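Local coordinates for regulation of enolase protein 1 (Saccharomyces cerevisiae, PDB 3O12) that functions in the galactose metabolic pathway through the GAL83 protein and may control the level of the enolase ENO1, at residues T50-E55 against G197-F202; V104-G109 against P179-Y184. All blocks are in the same frame, centred on the assembly; numbering follows the deposited sequence.

Interaction 1 of 2, residues T50-E55 against G197-F202; sequences TLETDE and GLKVTF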
# COMPACT_ATOMS: atom_id res chain seq x y z
N THR A 50 10.20 4.53 -9.38
CA THR A 50 11.23 4.29 -8.39
C THR A 50 11.37 5.52 -7.51
O THR A 50 11.57 6.63 -8.01
CB THR A 50 12.58 3.98 -9.06
OG1 THR A 50 12.45 2.79 -9.84
CG2 THR A 50 13.67 3.79 -8.00
N LEU A 51 11.24 5.34 -6.20
CA LEU A 51 11.29 6.47 -5.30
C LEU A 51 12.25 6.23 -4.14
O LEU A 51 12.63 5.09 -3.86
CB LEU A 51 9.89 6.79 -4.75
CG LEU A 51 9.19 5.75 -3.86
CD1 LEU A 51 9.68 5.81 -2.42
CD2 LEU A 51 7.68 5.96 -3.89
N GLU A 52 12.66 7.32 -3.51
CA GLU A 52 13.33 7.27 -2.22
C GLU A 52 12.44 8.03 -1.25
O GLU A 52 12.02 9.15 -1.54
CB GLU A 52 14.70 7.94 -2.29
CG GLU A 52 15.40 8.06 -0.94
CD GLU A 52 16.79 8.65 -1.06
OE1 GLU A 52 17.46 8.41 -2.09
OE2 GLU A 52 17.23 9.34 -0.11
N THR A 53 12.13 7.43 -0.10
CA THR A 53 11.22 8.08 0.85
C THR A 53 11.83 9.29 1.54
O THR A 53 13.05 9.38 1.72
CB THR A 53 10.71 7.12 1.95
OG1 THR A 53 11.82 6.68 2.74
CG2 THR A 53 10.02 5.90 1.34
N ASP A 54 10.97 10.22 1.92
CA ASP A 54 11.36 11.36 2.75
C ASP A 54 11.24 10.99 4.23
O ASP A 54 10.54 10.05 4.59
CB ASP A 54 10.50 12.59 2.42
CG ASP A 54 10.66 13.03 0.97
OD1 ASP A 54 11.78 12.92 0.43
OD2 ASP A 54 9.67 13.50 0.38
N GLU A 55 11.95 11.72 5.09
CA GLU A 55 11.88 11.45 6.52
C GLU A 55 10.51 11.79 7.09
O GLU A 55 9.77 12.60 6.52
CB GLU A 55 12.94 12.27 7.27
CG GLU A 55 12.62 13.76 7.30
CD GLU A 55 13.61 14.55 8.13
OE1 GLU A 55 14.62 13.96 8.59
OE2 GLU A 55 13.39 15.77 8.32
N GLY A 197 14.94 7.70 3.19
CA GLY A 197 15.94 7.04 2.36
C GLY A 197 15.59 5.64 1.89
O GLY A 197 16.41 4.99 1.24
N LEU A 198 14.39 5.16 2.20
CA LEU A 198 13.97 3.85 1.72
C LEU A 198 13.76 3.89 0.21
O LEU A 198 12.98 4.70 -0.29
CB LEU A 198 12.68 3.40 2.39
CG LEU A 198 12.00 2.18 1.78
CD1 LEU A 198 12.90 0.96 1.91
CD2 LEU A 198 10.66 1.91 2.44
N LYS A 199 14.47 3.04 -0.52
CA LYS A 199 14.33 2.97 -1.97
C LYS A 199 13.39 1.84 -2.36
O LYS A 199 13.53 0.71 -1.90
CB LYS A 199 15.69 2.76 -2.64
CG LYS A 199 16.73 3.80 -2.28
CD LYS A 199 18.09 3.44 -2.88
CE LYS A 199 19.20 4.32 -2.35
NZ LYS A 199 19.09 5.72 -2.82
N VAL A 200 12.41 2.16 -3.20
CA VAL A 200 11.41 1.18 -3.64
C VAL A 200 11.08 1.37 -5.12
O VAL A 200 10.88 2.49 -5.59
CB VAL A 200 10.09 1.32 -2.85
CG1 VAL A 200 9.20 0.10 -3.10
CG2 VAL A 200 10.35 1.50 -1.37
N THR A 201 11.02 0.26 -5.86
CA THR A 201 10.52 0.27 -7.23
C THR A 201 9.18 -0.45 -7.33
O THR A 201 9.03 -1.58 -6.84
CB THR A 201 11.52 -0.36 -8.20
OG1 THR A 201 12.70 0.45 -8.24
CG2 THR A 201 10.94 -0.45 -9.60
N PHE A 202 8.21 0.21 -7.95
CA PHE A 202 6.91 -0.38 -8.23
C PHE A 202 6.77 -0.63 -9.72
O PHE A 202 7.17 0.20 -10.53
CB PHE A 202 5.79 0.56 -7.78
CG PHE A 202 5.82 0.88 -6.30
CD1 PHE A 202 5.13 0.09 -5.39
CD2 PHE A 202 6.53 1.97 -5.83
CE1 PHE A 202 5.16 0.39 -4.02
CE2 PHE A 202 6.56 2.28 -4.47
CZ PHE A 202 5.88 1.48 -3.57
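The ring of F202 meets L51 at its edge and V200 on one face: L51 CD2 lies near the ring plane, 3.9 Å from F202 CE2, while V200 CG1, from the ring's own strand, rests over the face, offset toward the rim. L51 CG lies between its backbone N and carbonyl carbon (chi1 65°), and from this crowded position the CD2 branch reaches across to the ring while CD1 lies nearer V200 CG2. These three side chains form the apolar side of an antiparallel ladder. Its frame is the hydrogen-bonded pair L51 and V200, in which L51 N to V200 O (2.9 Å) and V200 N to L51 O are both nearly straight. The non-hydrogen-bonded pairs beside it turn polar groups to the other face. The hydroxyls T50 OG1 and T201 OG1 meet at 2.8 Å, and E52, with its chain extended, runs beside K199, whose bend at chi4 brings NZ to E52 OE1 in a salt bridge of 3.2 Å whose hydrogen bond is weak; both side chains have two conformers, so the pairing is probably not permanent. Where the strands end, T53 takes over. Its backbone N donates to L198 O, and its O accepts from G197 N, placed 40° out of the carbonyl plane and so not on a lone pair. T53 OG1 is held by L198 N at 3.0 Å and by T192 OG1, both on the connection between strands 185-191 and 199-208, and more weakly by G197 N. G197, at phi 109°, holds a conformation that suits glycine, and E52 CG packs on its CA. In the seven-stranded sheet, strand 48-52 lies between 41-45 and 199-208, the latter flanked by 83-91; L51 and F202 pack against strand 185-191 of the other sheet, on A190 and P188.

Interaction 2 of 2, residues V104-G109 against P179-Y184; sequences VRIDDG and PTSDHY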
# COMPACT_ATOMS: atom_id res chain seq x y z
N VAL A 104 -5.35 1.71 -0.68
CA VAL A 104 -6.65 2.09 -1.22
C VAL A 104 -7.14 3.23 -0.35
O VAL A 104 -7.13 3.12 0.88
CB VAL A 104 -7.65 0.94 -1.15
CG1 VAL A 104 -9.01 1.36 -1.65
CG2 VAL A 104 -7.14 -0.30 -1.90
N ARG A 105 -7.57 4.33 -0.96
CA ARG A 105 -7.94 5.51 -0.20
C ARG A 105 -9.23 6.12 -0.73
O ARG A 105 -9.41 6.26 -1.95
CB ARG A 105 -6.81 6.55 -0.28
CG ARG A 105 -7.05 7.86 0.47
CD ARG A 105 -5.78 8.70 0.39
NE ARG A 105 -5.90 10.04 0.96
CZ ARG A 105 -5.39 10.41 2.13
NH1 ARG A 105 -4.75 9.53 2.89
NH2 ARG A 105 -5.53 11.66 2.55
N ILE A 106 -10.12 6.48 0.19
CA ILE A 106 -11.28 7.32 -0.12
C ILE A 106 -10.95 8.76 0.29
O ILE A 106 -11.08 9.69 -0.50
CB ILE A 106 -12.53 6.83 0.62
CG1 ILE A 106 -12.92 5.42 0.16
CG2 ILE A 106 -13.69 7.82 0.42
CD1 ILE A 106 -14.05 4.79 0.98
N ASP A 107 -10.52 8.93 1.54
CA ASP A 107 -10.09 10.23 2.05
C ASP A 107 -9.19 10.01 3.26
O ASP A 107 -8.82 8.87 3.55
CB ASP A 107 -11.28 11.13 2.41
CG ASP A 107 -12.27 10.46 3.36
OD1 ASP A 107 -11.86 9.72 4.27
OD2 ASP A 107 -13.49 10.71 3.20
N ASP A 108 -8.81 11.07 3.96
CA ASP A 108 -7.83 10.91 5.03
C ASP A 108 -8.33 10.07 6.21
O ASP A 108 -7.53 9.59 7.03
CB ASP A 108 -7.25 12.25 5.49
CG ASP A 108 -8.29 13.15 6.15
OD1 ASP A 108 -9.45 12.72 6.32
OD2 ASP A 108 -7.93 14.29 6.49
N GLY A 109 -9.64 9.86 6.28
CA GLY A 109 -10.22 9.08 7.36
C GLY A 109 -10.60 7.66 6.99
O GLY A 109 -10.97 6.88 7.85
N PRO A 179 -15.91 0.99 3.13
CA PRO A 179 -17.06 1.76 2.66
C PRO A 179 -17.27 1.69 1.16
O PRO A 179 -16.30 1.71 0.40
CB PRO A 179 -16.72 3.20 3.06
CG PRO A 179 -15.82 3.05 4.23
CD PRO A 179 -14.97 1.81 3.91
N THR A 180 -18.53 1.62 0.73
CA THR A 180 -18.84 1.79 -0.68
C THR A 180 -18.52 3.22 -1.10
O THR A 180 -18.55 4.14 -0.28
CB THR A 180 -20.32 1.49 -0.99
OG1 THR A 180 -21.15 2.33 -0.17
CG2 THR A 180 -20.65 0.04 -0.68
N SER A 181 -18.20 3.40 -2.38
CA SER A 181 -17.85 4.72 -2.90
C SER A 181 -18.00 4.70 -4.41
O SER A 181 -17.81 3.65 -5.04
CB SER A 181 -16.40 5.05 -2.52
OG SER A 181 -16.08 6.40 -2.86
N ASP A 182 -18.33 5.85 -4.99
CA ASP A 182 -18.37 5.97 -6.44
C ASP A 182 -16.97 5.83 -7.05
O ASP A 182 -16.82 5.39 -8.20
CB ASP A 182 -18.97 7.32 -6.87
CG ASP A 182 -20.45 7.41 -6.64
OD1 ASP A 182 -21.09 6.35 -6.46
OD2 ASP A 182 -20.98 8.54 -6.64
N HIS A 183 -15.96 6.19 -6.27
CA HIS A 183 -14.57 6.14 -6.71
C HIS A 183 -13.64 5.80 -5.57
O HIS A 183 -13.90 6.16 -4.42
CB HIS A 183 -14.13 7.49 -7.26
CG HIS A 183 -14.94 7.95 -8.43
ND1 HIS A 183 -14.81 7.40 -9.68
CD2 HIS A 183 -15.92 8.88 -8.52
CE1 HIS A 183 -15.66 7.99 -10.51
NE2 HIS A 183 -16.35 8.89 -9.82
N TYR A 184 -12.55 5.12 -5.90
CA TYR A 184 -11.45 4.93 -4.97
C TYR A 184 -10.16 5.42 -5.60
O TYR A 184 -10.09 5.64 -6.81
CB TYR A 184 -11.29 3.45 -4.60
CG TYR A 184 -12.51 2.83 -3.95
CD1 TYR A 184 -12.68 2.88 -2.57
CD2 TYR A 184 -13.48 2.18 -4.72
CE1 TYR A 184 -13.80 2.30 -1.97
CE2 TYR A 184 -14.60 1.61 -4.12
CZ TYR A 184 -14.76 1.68 -2.76
OH TYR A 184 -15.85 1.10 -2.16
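I106 and Y184 carry the close-packed part of this contact, their side chains running side by side and pointing the same way. I106 CG1, set beside the backbone N by chi1 of -64°, lies 3.7 Å from Y184 CD1, and V104 CG1 comes obliquely to the same ring carbon at 4.1 Å. Further out, I106 CD1 reaches P179 CB at 3.7 Å, bridging proline and tyrosine. The ring is steadied from within its own segment: Y184 OH donates to P179 O at 2.7 Å, in the carbonyl plane and on a lone pair, and S181 CB sits over one face, offset toward the rim. S181 OG in turn donates to H183 O, folding the 179-184 segment back on itself. Against this apolar patch, the outer parts of both segments separate. T180, D182 and H183 are exposed to solvent, and no hydrogen bond joins the two segments, although R105 pairs through its backbone with L185, the very next residue after Y184. R105, its side chain directed away from this contact, makes a salt bridge with D70, and beyond I106 the chain turns, D107 OD1 accepting from both G109 N and H110 ND1. Residues 106-109 form the turn of a beta hairpin joining strands 102-105 and 110-119, with an Asx turn at D107 and a classic beta bulge in which I106 and D107 both face H110.

From the N terminus, the chain passes first through 50-55, at the end of strand 48-52, and only 142 residues later does 197-202 come back to pair with it, closing interaction 1. Inside that long loop lies interaction 2: the 104-109 turn is met 70 residues on by 179-184, the connection between strands 172-177 and 185-191. The two are therefore nested, not crossed. They lie on opposite sides of the chain's centre, their own centres about 25 Å apart, and do not touch. Interaction 1 joins neighbouring strands within the seven-stranded sheet; interaction 2 packs a turn of the other sheet against the connection linking the two sheets.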